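Ribonucleoside-diphosphate reductase, alpha chain (Actinobacillus ureae ATCC 25976, PDB 6DQX) probably catalyses the reduction of ribonucleoside diphosphates to deoxyribonucleoside diphosphates, as the catalytic subunit of a class Id ribonucleotide reductase. Local coordinates at residues F30-E35 with F422-V427; D74-Y79 with G83-S88. One frame throughout, in Å; residues are numbered along the deposited sequence.

From the N terminus the chain first runs through the loop 30-35, which leads into helix 35-44. Helix 72-82 follows, and contact 2 closes a short local loop where the helix runs on through its last turn and the chain then leaves it at 83-88 for strand 85-87. Contact 1 is closed far later, when 422-427 at the end of helix 418-423 returns to 30-35 across nearly 390 residues, so the whole of contact 2 falls within that long loop. The two centres lie about 13 Å apart and the contacts touch: Leu424 CD1 is 3.7 Å from Phe85 O. Together they tie the N-terminal helices to the first strand of the sheet and to barrel-domain sequence.

Contact 1: residues F30-E35 with F422-V427; sequences FEWLNE and FILGSV
Trp32 presents one face of its indole to Leu424, and the evidence is a CH-pi contact: Leu424 CD1 stands 3.7 Å from the centroid of the five-membered ring, 18° off the ring normal. The methyl is displaced toward the rim, closest to Trp32 CD2 and CG at 3.6 Å. With Leu424 CG anti to the backbone N (chi1 -159°), the branch lies across the indole at a slant, CD1 toward the ring. Ile423 meets the same ring differently. It runs alongside the tryptophan, pointing the same way, and its CG2 touches Trp32 CZ3 at 3.7 Å; its carbonyl O lies at the ring edge, near the plane, 3.4 Å from Trp32 CE3. The indole is turned in this direction by chi1 of 65°, which places CG between the backbone N and the carbonyl carbon. On the opposite face lies Leu33 CB, 3.9 Å above the plane, so the ring is held between a neighbour in its own loop and the incoming leucine.

Two inverse gamma turns, centred on Leu33 and Leu424, bend the chain on the two sides of this contact, the second where helix 418-423 gives way to loop in barrel-domain sequence. Gly425, at positive phi, brings its backbone close, with its N 3.8 Å from Trp32 CB. No hydrogen bond joins the two segments directly. Ser37 OG bridges them instead, bonding to Ile423 O and weakly to Trp32 O, while Asn34 caps the start of helix 35-44 through Ser37 N. Met80 O accepts from the indole NE1, tying the five-membered ring to the last turn of helix 72-82, and Leu424 also packs on Leu351 of strand 347-351.

Contact 2: residues D74-Y79 with G83-S88; sequences DKFYHY and GYFSLS
Phe85 lies at the apolar centre, meeting both Phe76 and Tyr79 of the helix. Over one face of its ring comes Tyr79 CB, 3.9 Å from the centroid and 24° off the normal, a CH-pi contact. Phe76 approaches obliquely; its CD2 touches Phe85 CE2 at 3.7 Å, while Phe85 CD2 lies over a face of the Phe76 ring. With Phe76 CG anti to the backbone N (chi1 -178°), the ring reaches out from the helix until its CZ meets Leu87 CD2, which comes from the opposite direction, at 4.0 Å. Helix 308-327 adds Leu312 against Phe85, and Val311 and Phe315 against Phe76.

Further out, the rings of Tyr79 and Tyr84 meet obliquely. Tyr79 CD1 comes to the edge of the Tyr84 ring, 3.4 Å from Tyr84 CD2. At the polar edge both hydroxyls have partners: Lys75 NZ donates to Tyr79 OH at 3.0 Å, one turn back along the helix, and Tyr84 OH is hydrogen-bonded to Glu302 OE1.

The turn between the segments is held by the backbone, Tyr84 N donating to Tyr79 O at 3.1 Å in a nearly straight bond. Gly83, with positive phi, leaves the helix in a Schellman motif, after which the short segment 85-87 runs at 100° to the direction of 74-79 and pairs antiparallel with strand 288-296. An aromatic cluster thus fills the angle of a helix-to-strand connection, joining helix 72-82 to strand 85-87 of the mixed sheet.

Contact 1: residues F30-E35 with F422-V427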
ATOM      1  N   PHE A  30     -34.926 -17.408  24.583  1.00 18.63           N
ATOM      2  CA  PHE A  30     -33.463 -17.382  24.613  1.00 18.47           C
ATOM      3  C   PHE A  30     -32.822 -18.706  24.981  1.00 19.45           C
ATOM      4  O   PHE A  30     -31.709 -18.738  25.490  1.00 18.56           O
ATOM      5  CB  PHE A  30     -32.938 -16.227  25.465  1.00 18.37           C
ATOM      6  CG  PHE A  30     -33.351 -14.888  24.945  1.00 17.02           C
ATOM      7  CD1 PHE A  30     -32.727 -14.346  23.809  1.00 17.32           C
ATOM      8  CD2 PHE A  30     -34.382 -14.186  25.542  1.00 17.64           C
ATOM      9  CE1 PHE A  30     -33.128 -13.120  23.302  1.00 16.73           C
ATOM     10  CE2 PHE A  30     -34.790 -12.960  25.040  1.00 16.61           C
ATOM     11  CZ  PHE A  30     -34.169 -12.432  23.919  1.00 16.96           C
ATOM     12  N   GLU A  31     -33.472 -19.812  24.628  1.00 19.94           N
ATOM     13  CA  GLU A  31     -32.850 -21.119  24.853  1.00 21.28           C
ATOM     14  C   GLU A  31     -31.499 -21.216  24.168  1.00 20.81           C
ATOM     15  O   GLU A  31     -30.560 -21.807  24.711  1.00 20.56           O
ATOM     16  CB  GLU A  31     -33.757 -22.255  24.397  1.00 22.68           C
ATOM     17  CG  GLU A  31     -33.188 -23.639  24.708  1.00 24.92           C
ATOM     18  CD  GLU A  31     -34.061 -24.749  24.199  1.00 27.67           C
ATOM     19  OE1 GLU A  31     -34.834 -25.300  25.000  1.00 30.51           O
ATOM     20  OE2 GLU A  31     -33.970 -25.070  22.998  1.00 31.59           O
ATOM     21  N   TRP A  32     -31.415 -20.642  22.964  1.00 19.35           N
ATOM     22  CA  TRP A  32     -30.179 -20.565  22.185  1.00 19.50           C
ATOM     23  C   TRP A  32     -29.009 -19.885  22.876  1.00 19.48           C
ATOM     24  O   TRP A  32     -27.861 -20.231  22.627  1.00 20.79           O
ATOM     25  CB  TRP A  32     -30.437 -19.863  20.837  1.00 17.74           C
ATOM     26  CG  TRP A  32     -30.838 -18.408  20.896  1.00 16.09           C
ATOM     27  CD1 TRP A  32     -32.100 -17.913  20.910  1.00 16.01           C
ATOM     28  CD2 TRP A  32     -29.971 -17.270  20.868  1.00 16.00           C
ATOM     29  NE1 TRP A  32     -32.085 -16.565  20.909  1.00 15.51           N
ATOM     30  CE2 TRP A  32     -30.788 -16.130  20.878  1.00 16.11           C
ATOM     31  CE3 TRP A  32     -28.585 -17.105  20.808  1.00 16.94           C
ATOM     32  CZ2 TRP A  32     -30.274 -14.836  20.859  1.00 16.48           C
ATOM     33  CZ3 TRP A  32     -28.063 -15.827  20.809  1.00 16.69           C
ATOM     34  CH2 TRP A  32     -28.915 -14.694  20.827  1.00 17.49           C
ATOM     35  N   LEU A  33     -29.315 -18.912  23.715  1.00 21.41           N
ATOM     36  CA  LEU A  33     -28.331 -18.135  24.451  1.00 21.36           C
ATOM     37  C   LEU A  33     -27.937 -18.901  25.712  1.00 22.93           C
ATOM     38  O   LEU A  33     -28.291 -18.528  26.827  1.00 23.37           O
ATOM     39  CB  LEU A  33     -28.917 -16.761  24.771  1.00 21.50           C
ATOM     40  CG  LEU A  33     -28.012 -15.680  25.354  1.00 21.04           C
ATOM     41  CD1 LEU A  33     -26.779 -15.488  24.495  1.00 21.35           C
ATOM     42  CD2 LEU A  33     -28.806 -14.377  25.431  1.00 21.04           C
ATOM     43  N   ASN A  34     -27.234 -20.007  25.498  1.00 24.86           N
ATOM     44  CA  ASN A  34     -26.765 -20.853  26.591  1.00 26.22           C
ATOM     45  C   ASN A  34     -25.377 -20.367  27.012  1.00 27.20           C
ATOM     46  O   ASN A  34     -24.886 -19.346  26.502  1.00 24.93           O
ATOM     47  CB  ASN A  34     -26.781 -22.326  26.182  1.00 26.40           C
ATOM     48  CG  ASN A  34     -25.786 -22.670  25.102  1.00 26.10           C
ATOM     49  OD1 ASN A  34     -25.016 -21.839  24.625  1.00 25.50           O
ATOM     50  ND2 ASN A  34     -25.795 -23.933  24.706  1.00 29.60           N
ATOM     51  N   GLU A  35     -24.731 -21.096  27.917  1.00 27.91           N
ATOM     52  CA  GLU A  35     -23.468 -20.626  28.476  1.00 28.65           C
ATOM     53  C   GLU A  35     -22.372 -20.563  27.392  1.00 26.28           C
ATOM     54  O   GLU A  35     -21.596 -19.612  27.366  1.00 23.47           O
ATOM     55  CB  GLU A  35     -23.073 -21.486  29.696  1.00 33.52           C
ATOM     56  CG  GLU A  35     -21.957 -20.920  30.572  1.00 36.97           C
ATOM     57  CD  GLU A  35     -22.261 -19.545  31.145  1.00 41.84           C
ATOM     58  OE1 GLU A  35     -21.350 -18.688  31.146  1.00 46.61           O
ATOM     59  OE2 GLU A  35     -23.403 -19.306  31.591  1.00 46.08           O
ATOM     60  N   PHE A 422     -23.150 -21.470  15.366  1.00 22.12           N
ATOM     61  CA  PHE A 422     -22.740 -21.863  16.714  1.00 22.99           C
ATOM     62  C   PHE A 422     -23.529 -21.073  17.770  1.00 21.97           C
ATOM     63  O   PHE A 422     -24.154 -21.667  18.639  1.00 21.89           O
ATOM     64  CB  PHE A 422     -21.239 -21.668  16.919  1.00 24.54           C
ATOM     65  CG  PHE A 422     -20.777 -22.044  18.306  1.00 26.23           C
ATOM     66  CD1 PHE A 422     -20.893 -23.356  18.750  1.00 27.83           C
ATOM     67  CD2 PHE A 422     -20.261 -21.081  19.171  1.00 27.22           C
ATOM     68  CE1 PHE A 422     -20.482 -23.718  20.033  1.00 29.15           C
ATOM     69  CE2 PHE A 422     -19.847 -21.432  20.447  1.00 28.69           C
ATOM     70  CZ  PHE A 422     -19.960 -22.752  20.880  1.00 30.06           C
ATOM     71  N   ILE A 423     -23.522 -19.750  17.638  1.00 20.33           N
ATOM     72  CA  ILE A 423     -24.203 -18.846  18.574  1.00 21.29           C
ATOM     73  C   ILE A 423     -25.686 -19.220  18.703  1.00 21.05           C
ATOM     74  O   ILE A 423     -26.227 -19.296  19.810  1.00 19.63           O
ATOM     75  CB  ILE A 423     -24.026 -17.370  18.156  1.00 21.77           C
ATOM     76  CG1 ILE A 423     -22.570 -16.900  18.371  1.00 22.33           C
ATOM     77  CG2 ILE A 423     -24.986 -16.435  18.900  1.00 22.35           C
ATOM     78  CD1 ILE A 423     -22.216 -15.617  17.656  1.00 22.77           C
ATOM     79  N   LEU A 424     -26.320 -19.497  17.566  1.00 19.69           N
ATOM     80  CA  LEU A 424     -27.764 -19.760  17.523  1.00 20.07           C
ATOM     81  C   LEU A 424     -28.110 -21.240  17.656  1.00 20.74           C
ATOM     82  O   LEU A 424     -28.670 -21.865  16.749  1.00 20.02           O
ATOM     83  CB  LEU A 424     -28.364 -19.117  16.259  1.00 20.45           C
ATOM     84  CG  LEU A 424     -29.866 -18.867  16.309  1.00 20.90           C
ATOM     85  CD1 LEU A 424     -30.197 -17.818  17.357  1.00 22.25           C
ATOM     86  CD2 LEU A 424     -30.370 -18.418  14.942  1.00 20.27           C
ATOM     87  N   GLY A 425     -27.800 -21.798  18.828  1.00 20.88           N
ATOM     88  CA  GLY A 425     -28.199 -23.165  19.148  1.00 21.31           C
ATOM     89  C   GLY A 425     -27.405 -24.263  18.480  1.00 20.07           C
ATOM     90  O   GLY A 425     -27.902 -25.376  18.377  1.00 19.90           O
ATOM     91  N   SER A 426     -26.200 -23.950  17.983  1.00 20.37           N
ATOM     92  CA  SER A 426     -25.379 -24.913  17.235  1.00 21.16           C
ATOM     93  C   SER A 426     -26.138 -25.568  16.060  1.00 19.55           C
ATOM     94  O   SER A 426     -25.965 -26.736  15.771  1.00 19.38           O
ATOM     95  CB  SER A 426     -24.788 -25.986  18.163  1.00 23.30           C
ATOM     96  OG  SER A 426     -23.867 -25.385  19.027  1.00 27.49           O
ATOM     97  N   VAL A 427     -26.970 -24.791  15.383  1.00 18.84           N
ATOM     98  CA  VAL A 427     -27.637 -25.294  14.166  1.00 20.35           C
ATOM     99  C   VAL A 427     -26.669 -25.447  13.004  1.00 19.71           C
ATOM    100  O   VAL A 427     -25.505 -25.009  13.060  1.00 18.47           O
ATOM    101  CB  VAL A 427     -28.859 -24.441  13.737  1.00 21.58           C
ATOM    102  CG1 VAL A 427     -29.932 -24.504  14.806  1.00 22.24           C
ATOM    103  CG2 VAL A 427     -28.473 -23.021  13.372  1.00 22.03           C
TER

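Contact 2: residues D74-Y79 with G83-S88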
ATOM      1  N   ASP A  74     -40.131  -4.472  20.445  1.00 19.52           N
ATOM      2  CA  ASP A  74     -40.687  -5.659  21.093  1.00 21.13           C
ATOM      3  C   ASP A  74     -40.923  -6.804  20.098  1.00 19.63           C
ATOM      4  O   ASP A  74     -40.718  -7.969  20.449  1.00 18.49           O
ATOM      5  CB  ASP A  74     -41.971  -5.334  21.880  1.00 23.57           C
ATOM      6  CG  ASP A  74     -41.695  -4.529  23.148  1.00 25.21           C
ATOM      7  OD1 ASP A  74     -40.544  -4.500  23.651  1.00 28.15           O
ATOM      8  OD2 ASP A  74     -42.644  -3.898  23.634  1.00 29.09           O
ATOM      9  N   LYS A  75     -41.285  -6.463  18.868  1.00 20.07           N
ATOM     10  CA  LYS A  75     -41.412  -7.485  17.801  1.00 20.22           C
ATOM     11  C   LYS A  75     -40.062  -8.086  17.476  1.00 17.87           C
ATOM     12  O   LYS A  75     -39.909  -9.301  17.483  1.00 15.77           O
ATOM     13  CB  LYS A  75     -42.038  -6.912  16.540  1.00 23.86           C
ATOM     14  CG  LYS A  75     -43.553  -6.958  16.533  1.00 29.57           C
ATOM     15  CD  LYS A  75     -44.140  -6.656  15.156  1.00 31.70           C
ATOM     16  CE  LYS A  75     -43.926  -7.788  14.150  1.00 33.68           C
ATOM     17  NZ  LYS A  75     -44.799  -8.992  14.343  1.00 35.35           N
ATOM     18  N   PHE A  76     -39.072  -7.221  17.218  1.00 16.93           N
ATOM     19  CA  PHE A  76     -37.716  -7.704  16.957  1.00 16.07           C
ATOM     20  C   PHE A  76     -37.174  -8.528  18.129  1.00 15.76           C
ATOM     21  O   PHE A  76     -36.606  -9.607  17.934  1.00 15.37           O
ATOM     22  CB  PHE A  76     -36.814  -6.511  16.638  1.00 16.48           C
ATOM     23  CG  PHE A  76     -35.406  -6.883  16.306  1.00 17.15           C
ATOM     24  CD1 PHE A  76     -34.453  -6.970  17.305  1.00 17.57           C
ATOM     25  CD2 PHE A  76     -35.008  -7.046  14.983  1.00 17.53           C
ATOM     26  CE1 PHE A  76     -33.138  -7.296  17.009  1.00 18.07           C
ATOM     27  CE2 PHE A  76     -33.693  -7.354  14.676  1.00 17.47           C
ATOM     28  CZ  PHE A  76     -32.756  -7.464  15.687  1.00 17.53           C
ATOM     29  N   TYR A  77     -37.369  -8.036  19.356  1.00 16.12           N
ATOM     30  CA  TYR A  77     -36.915  -8.744  20.552  1.00 16.43           C
ATOM     31  C   TYR A  77     -37.574 -10.125  20.681  1.00 15.66           C
ATOM     32  O   TYR A  77     -36.888 -11.126  20.951  1.00 14.26           O
ATOM     33  CB  TYR A  77     -37.172  -7.890  21.807  1.00 17.27           C
ATOM     34  CG  TYR A  77     -36.524  -8.426  23.069  1.00 17.63           C
ATOM     35  CD1 TYR A  77     -35.184  -8.154  23.360  1.00 18.67           C
ATOM     36  CD2 TYR A  77     -37.244  -9.194  23.976  1.00 18.45           C
ATOM     37  CE1 TYR A  77     -34.593  -8.636  24.519  1.00 18.85           C
ATOM     38  CE2 TYR A  77     -36.655  -9.684  25.140  1.00 19.11           C
ATOM     39  CZ  TYR A  77     -35.326  -9.392  25.403  1.00 18.69           C
ATOM     40  OH  TYR A  77     -34.728  -9.859  26.549  1.00 19.88           O
ATOM     41  N   HIS A  78     -38.878 -10.190  20.411  1.00 15.69           N
ATOM     42  CA  HIS A  78     -39.615 -11.456  20.447  1.00 16.53           C
ATOM     43  C   HIS A  78     -39.037 -12.476  19.490  1.00 15.36           C
ATOM     44  O   HIS A  78     -38.769 -13.628  19.862  1.00 14.52           O
ATOM     45  CB  HIS A  78     -41.125 -11.269  20.173  1.00 17.77           C
ATOM     46  CG  HIS A  78     -41.877 -12.565  20.089  1.00 19.27           C
ATOM     47  ND1 HIS A  78     -42.055 -13.392  21.177  1.00 21.09           N
ATOM     48  CD2 HIS A  78     -42.466 -13.192  19.041  1.00 20.79           C
ATOM     49  CE1 HIS A  78     -42.720 -14.474  20.801  1.00 21.19           C
ATOM     50  NE2 HIS A  78     -42.978 -14.377  19.509  1.00 21.10           N
ATOM     51  N   TYR A  79     -38.818 -12.061  18.247  1.00 15.48           N
ATOM     52  CA  TYR A  79     -38.239 -12.972  17.286  1.00 15.17           C
ATOM     53  C   TYR A  79     -36.822 -13.414  17.645  1.00 14.37           C
ATOM     54  O   TYR A  79     -36.481 -14.616  17.477  1.00 14.53           O
ATOM     55  CB  TYR A  79     -38.336 -12.391  15.876  1.00 16.09           C
ATOM     56  CG  TYR A  79     -39.760 -12.214  15.375  1.00 16.86           C
ATOM     57  CD1 TYR A  79     -40.762 -13.170  15.638  1.00 18.19           C
ATOM     58  CD2 TYR A  79     -40.106 -11.109  14.601  1.00 18.34           C
ATOM     59  CE1 TYR A  79     -42.058 -13.011  15.153  1.00 19.39           C
ATOM     60  CE2 TYR A  79     -41.394 -10.940  14.118  1.00 18.36           C
ATOM     61  CZ  TYR A  79     -42.363 -11.882  14.391  1.00 19.47           C
ATOM     62  OH  TYR A  79     -43.633 -11.703  13.886  1.00 18.94           O
ATOM     63  N   GLY A  83     -35.471 -17.488  18.716  1.00 15.85           N
ATOM     64  CA  GLY A  83     -34.372 -18.125  17.998  1.00 15.07           C
ATOM     65  C   GLY A  83     -34.533 -18.061  16.474  1.00 14.85           C
ATOM     66  O   GLY A  83     -33.935 -18.861  15.763  1.00 14.43           O
ATOM     67  N   TYR A  84     -35.326 -17.106  15.979  1.00 14.76           N
ATOM     68  CA  TYR A  84     -35.592 -17.010  14.532  1.00 15.08           C
ATOM     69  C   TYR A  84     -34.518 -16.276  13.746  1.00 15.53           C
ATOM     70  O   TYR A  84     -34.473 -16.453  12.528  1.00 16.63           O
ATOM     71  CB  TYR A  84     -36.907 -16.281  14.261  1.00 14.70           C
ATOM     72  CG  TYR A  84     -38.155 -16.916  14.846  1.00 15.27           C
ATOM     73  CD1 TYR A  84     -38.176 -18.239  15.291  1.00 15.56           C
ATOM     74  CD2 TYR A  84     -39.327 -16.193  14.909  1.00 15.53           C
ATOM     75  CE1 TYR A  84     -39.326 -18.800  15.807  1.00 15.99           C
ATOM     76  CE2 TYR A  84     -40.496 -16.756  15.411  1.00 16.40           C
ATOM     77  CZ  TYR A  84     -40.485 -18.051  15.859  1.00 16.81           C
ATOM     78  OH  TYR A  84     -41.650 -18.606  16.368  1.00 18.52           O
ATOM     79  N   PHE A  85     -33.737 -15.420  14.418  1.00 15.24           N
ATOM     80  CA  PHE A  85     -32.763 -14.479  13.801  1.00 15.73           C
ATOM     81  C   PHE A  85     -31.357 -14.731  14.255  1.00 16.49           C
ATOM     82  O   PHE A  85     -31.097 -14.820  15.450  1.00 17.16           O
ATOM     83  CB  PHE A  85     -32.989 -13.018  14.256  1.00 15.36           C
ATOM     84  CG  PHE A  85     -34.247 -12.387  13.785  1.00 14.79           C
ATOM     85  CD1 PHE A  85     -35.017 -12.925  12.765  1.00 14.28           C
ATOM     86  CD2 PHE A  85     -34.648 -11.180  14.355  1.00 14.63           C
ATOM     87  CE1 PHE A  85     -36.171 -12.302  12.369  1.00 14.05           C
ATOM     88  CE2 PHE A  85     -35.802 -10.548  13.949  1.00 14.19           C
ATOM     89  CZ  PHE A  85     -36.571 -11.117  12.950  1.00 14.10           C
ATOM     90  N   SER A  86     -30.430 -14.722  13.314  1.00 16.56           N
ATOM     91  CA  SER A  86     -29.014 -14.582  13.615  1.00 17.48           C
ATOM     92  C   SER A  86     -28.593 -13.224  13.064  1.00 17.23           C
ATOM     93  O   SER A  86     -28.998 -12.859  11.976  1.00 16.23           O
ATOM     94  CB  SER A  86     -28.240 -15.708  12.934  1.00 18.75           C
ATOM     95  OG  SER A  86     -26.873 -15.398  12.785  1.00 21.29           O
ATOM     96  N   LEU A  87     -27.774 -12.488  13.819  1.00 16.17           N
ATOM     97  CA  LEU A  87     -27.256 -11.191  13.396  1.00 16.52           C
ATOM     98  C   LEU A  87     -25.789 -11.350  13.072  1.00 16.47           C
ATOM     99  O   LEU A  87     -25.096 -12.197  13.669  1.00 16.60           O
ATOM    100  CB  LEU A  87     -27.432 -10.134  14.494  1.00 16.81           C
ATOM    101  CG  LEU A  87     -28.808 -10.045  15.142  1.00 17.10           C
ATOM    102  CD1 LEU A  87     -28.793  -8.944  16.170  1.00 18.07           C
ATOM    103  CD2 LEU A  87     -29.886  -9.809  14.105  1.00 17.19           C
ATOM    104  N   SER A  88     -25.308 -10.550  12.128  1.00 16.16           N
ATOM    105  CA  SER A  88     -23.921 -10.645  11.687  1.00 16.57           C
ATOM    106  C   SER A  88     -22.986 -10.155  12.788  1.00 16.94           C
ATOM    107  O   SER A  88     -23.384  -9.360  13.656  1.00 15.55           O
ATOM    108  CB  SER A  88     -23.680  -9.808  10.436  1.00 16.24           C
ATOM    109  OG  SER A  88     -23.699  -8.434  10.765  1.00 15.99           O
TER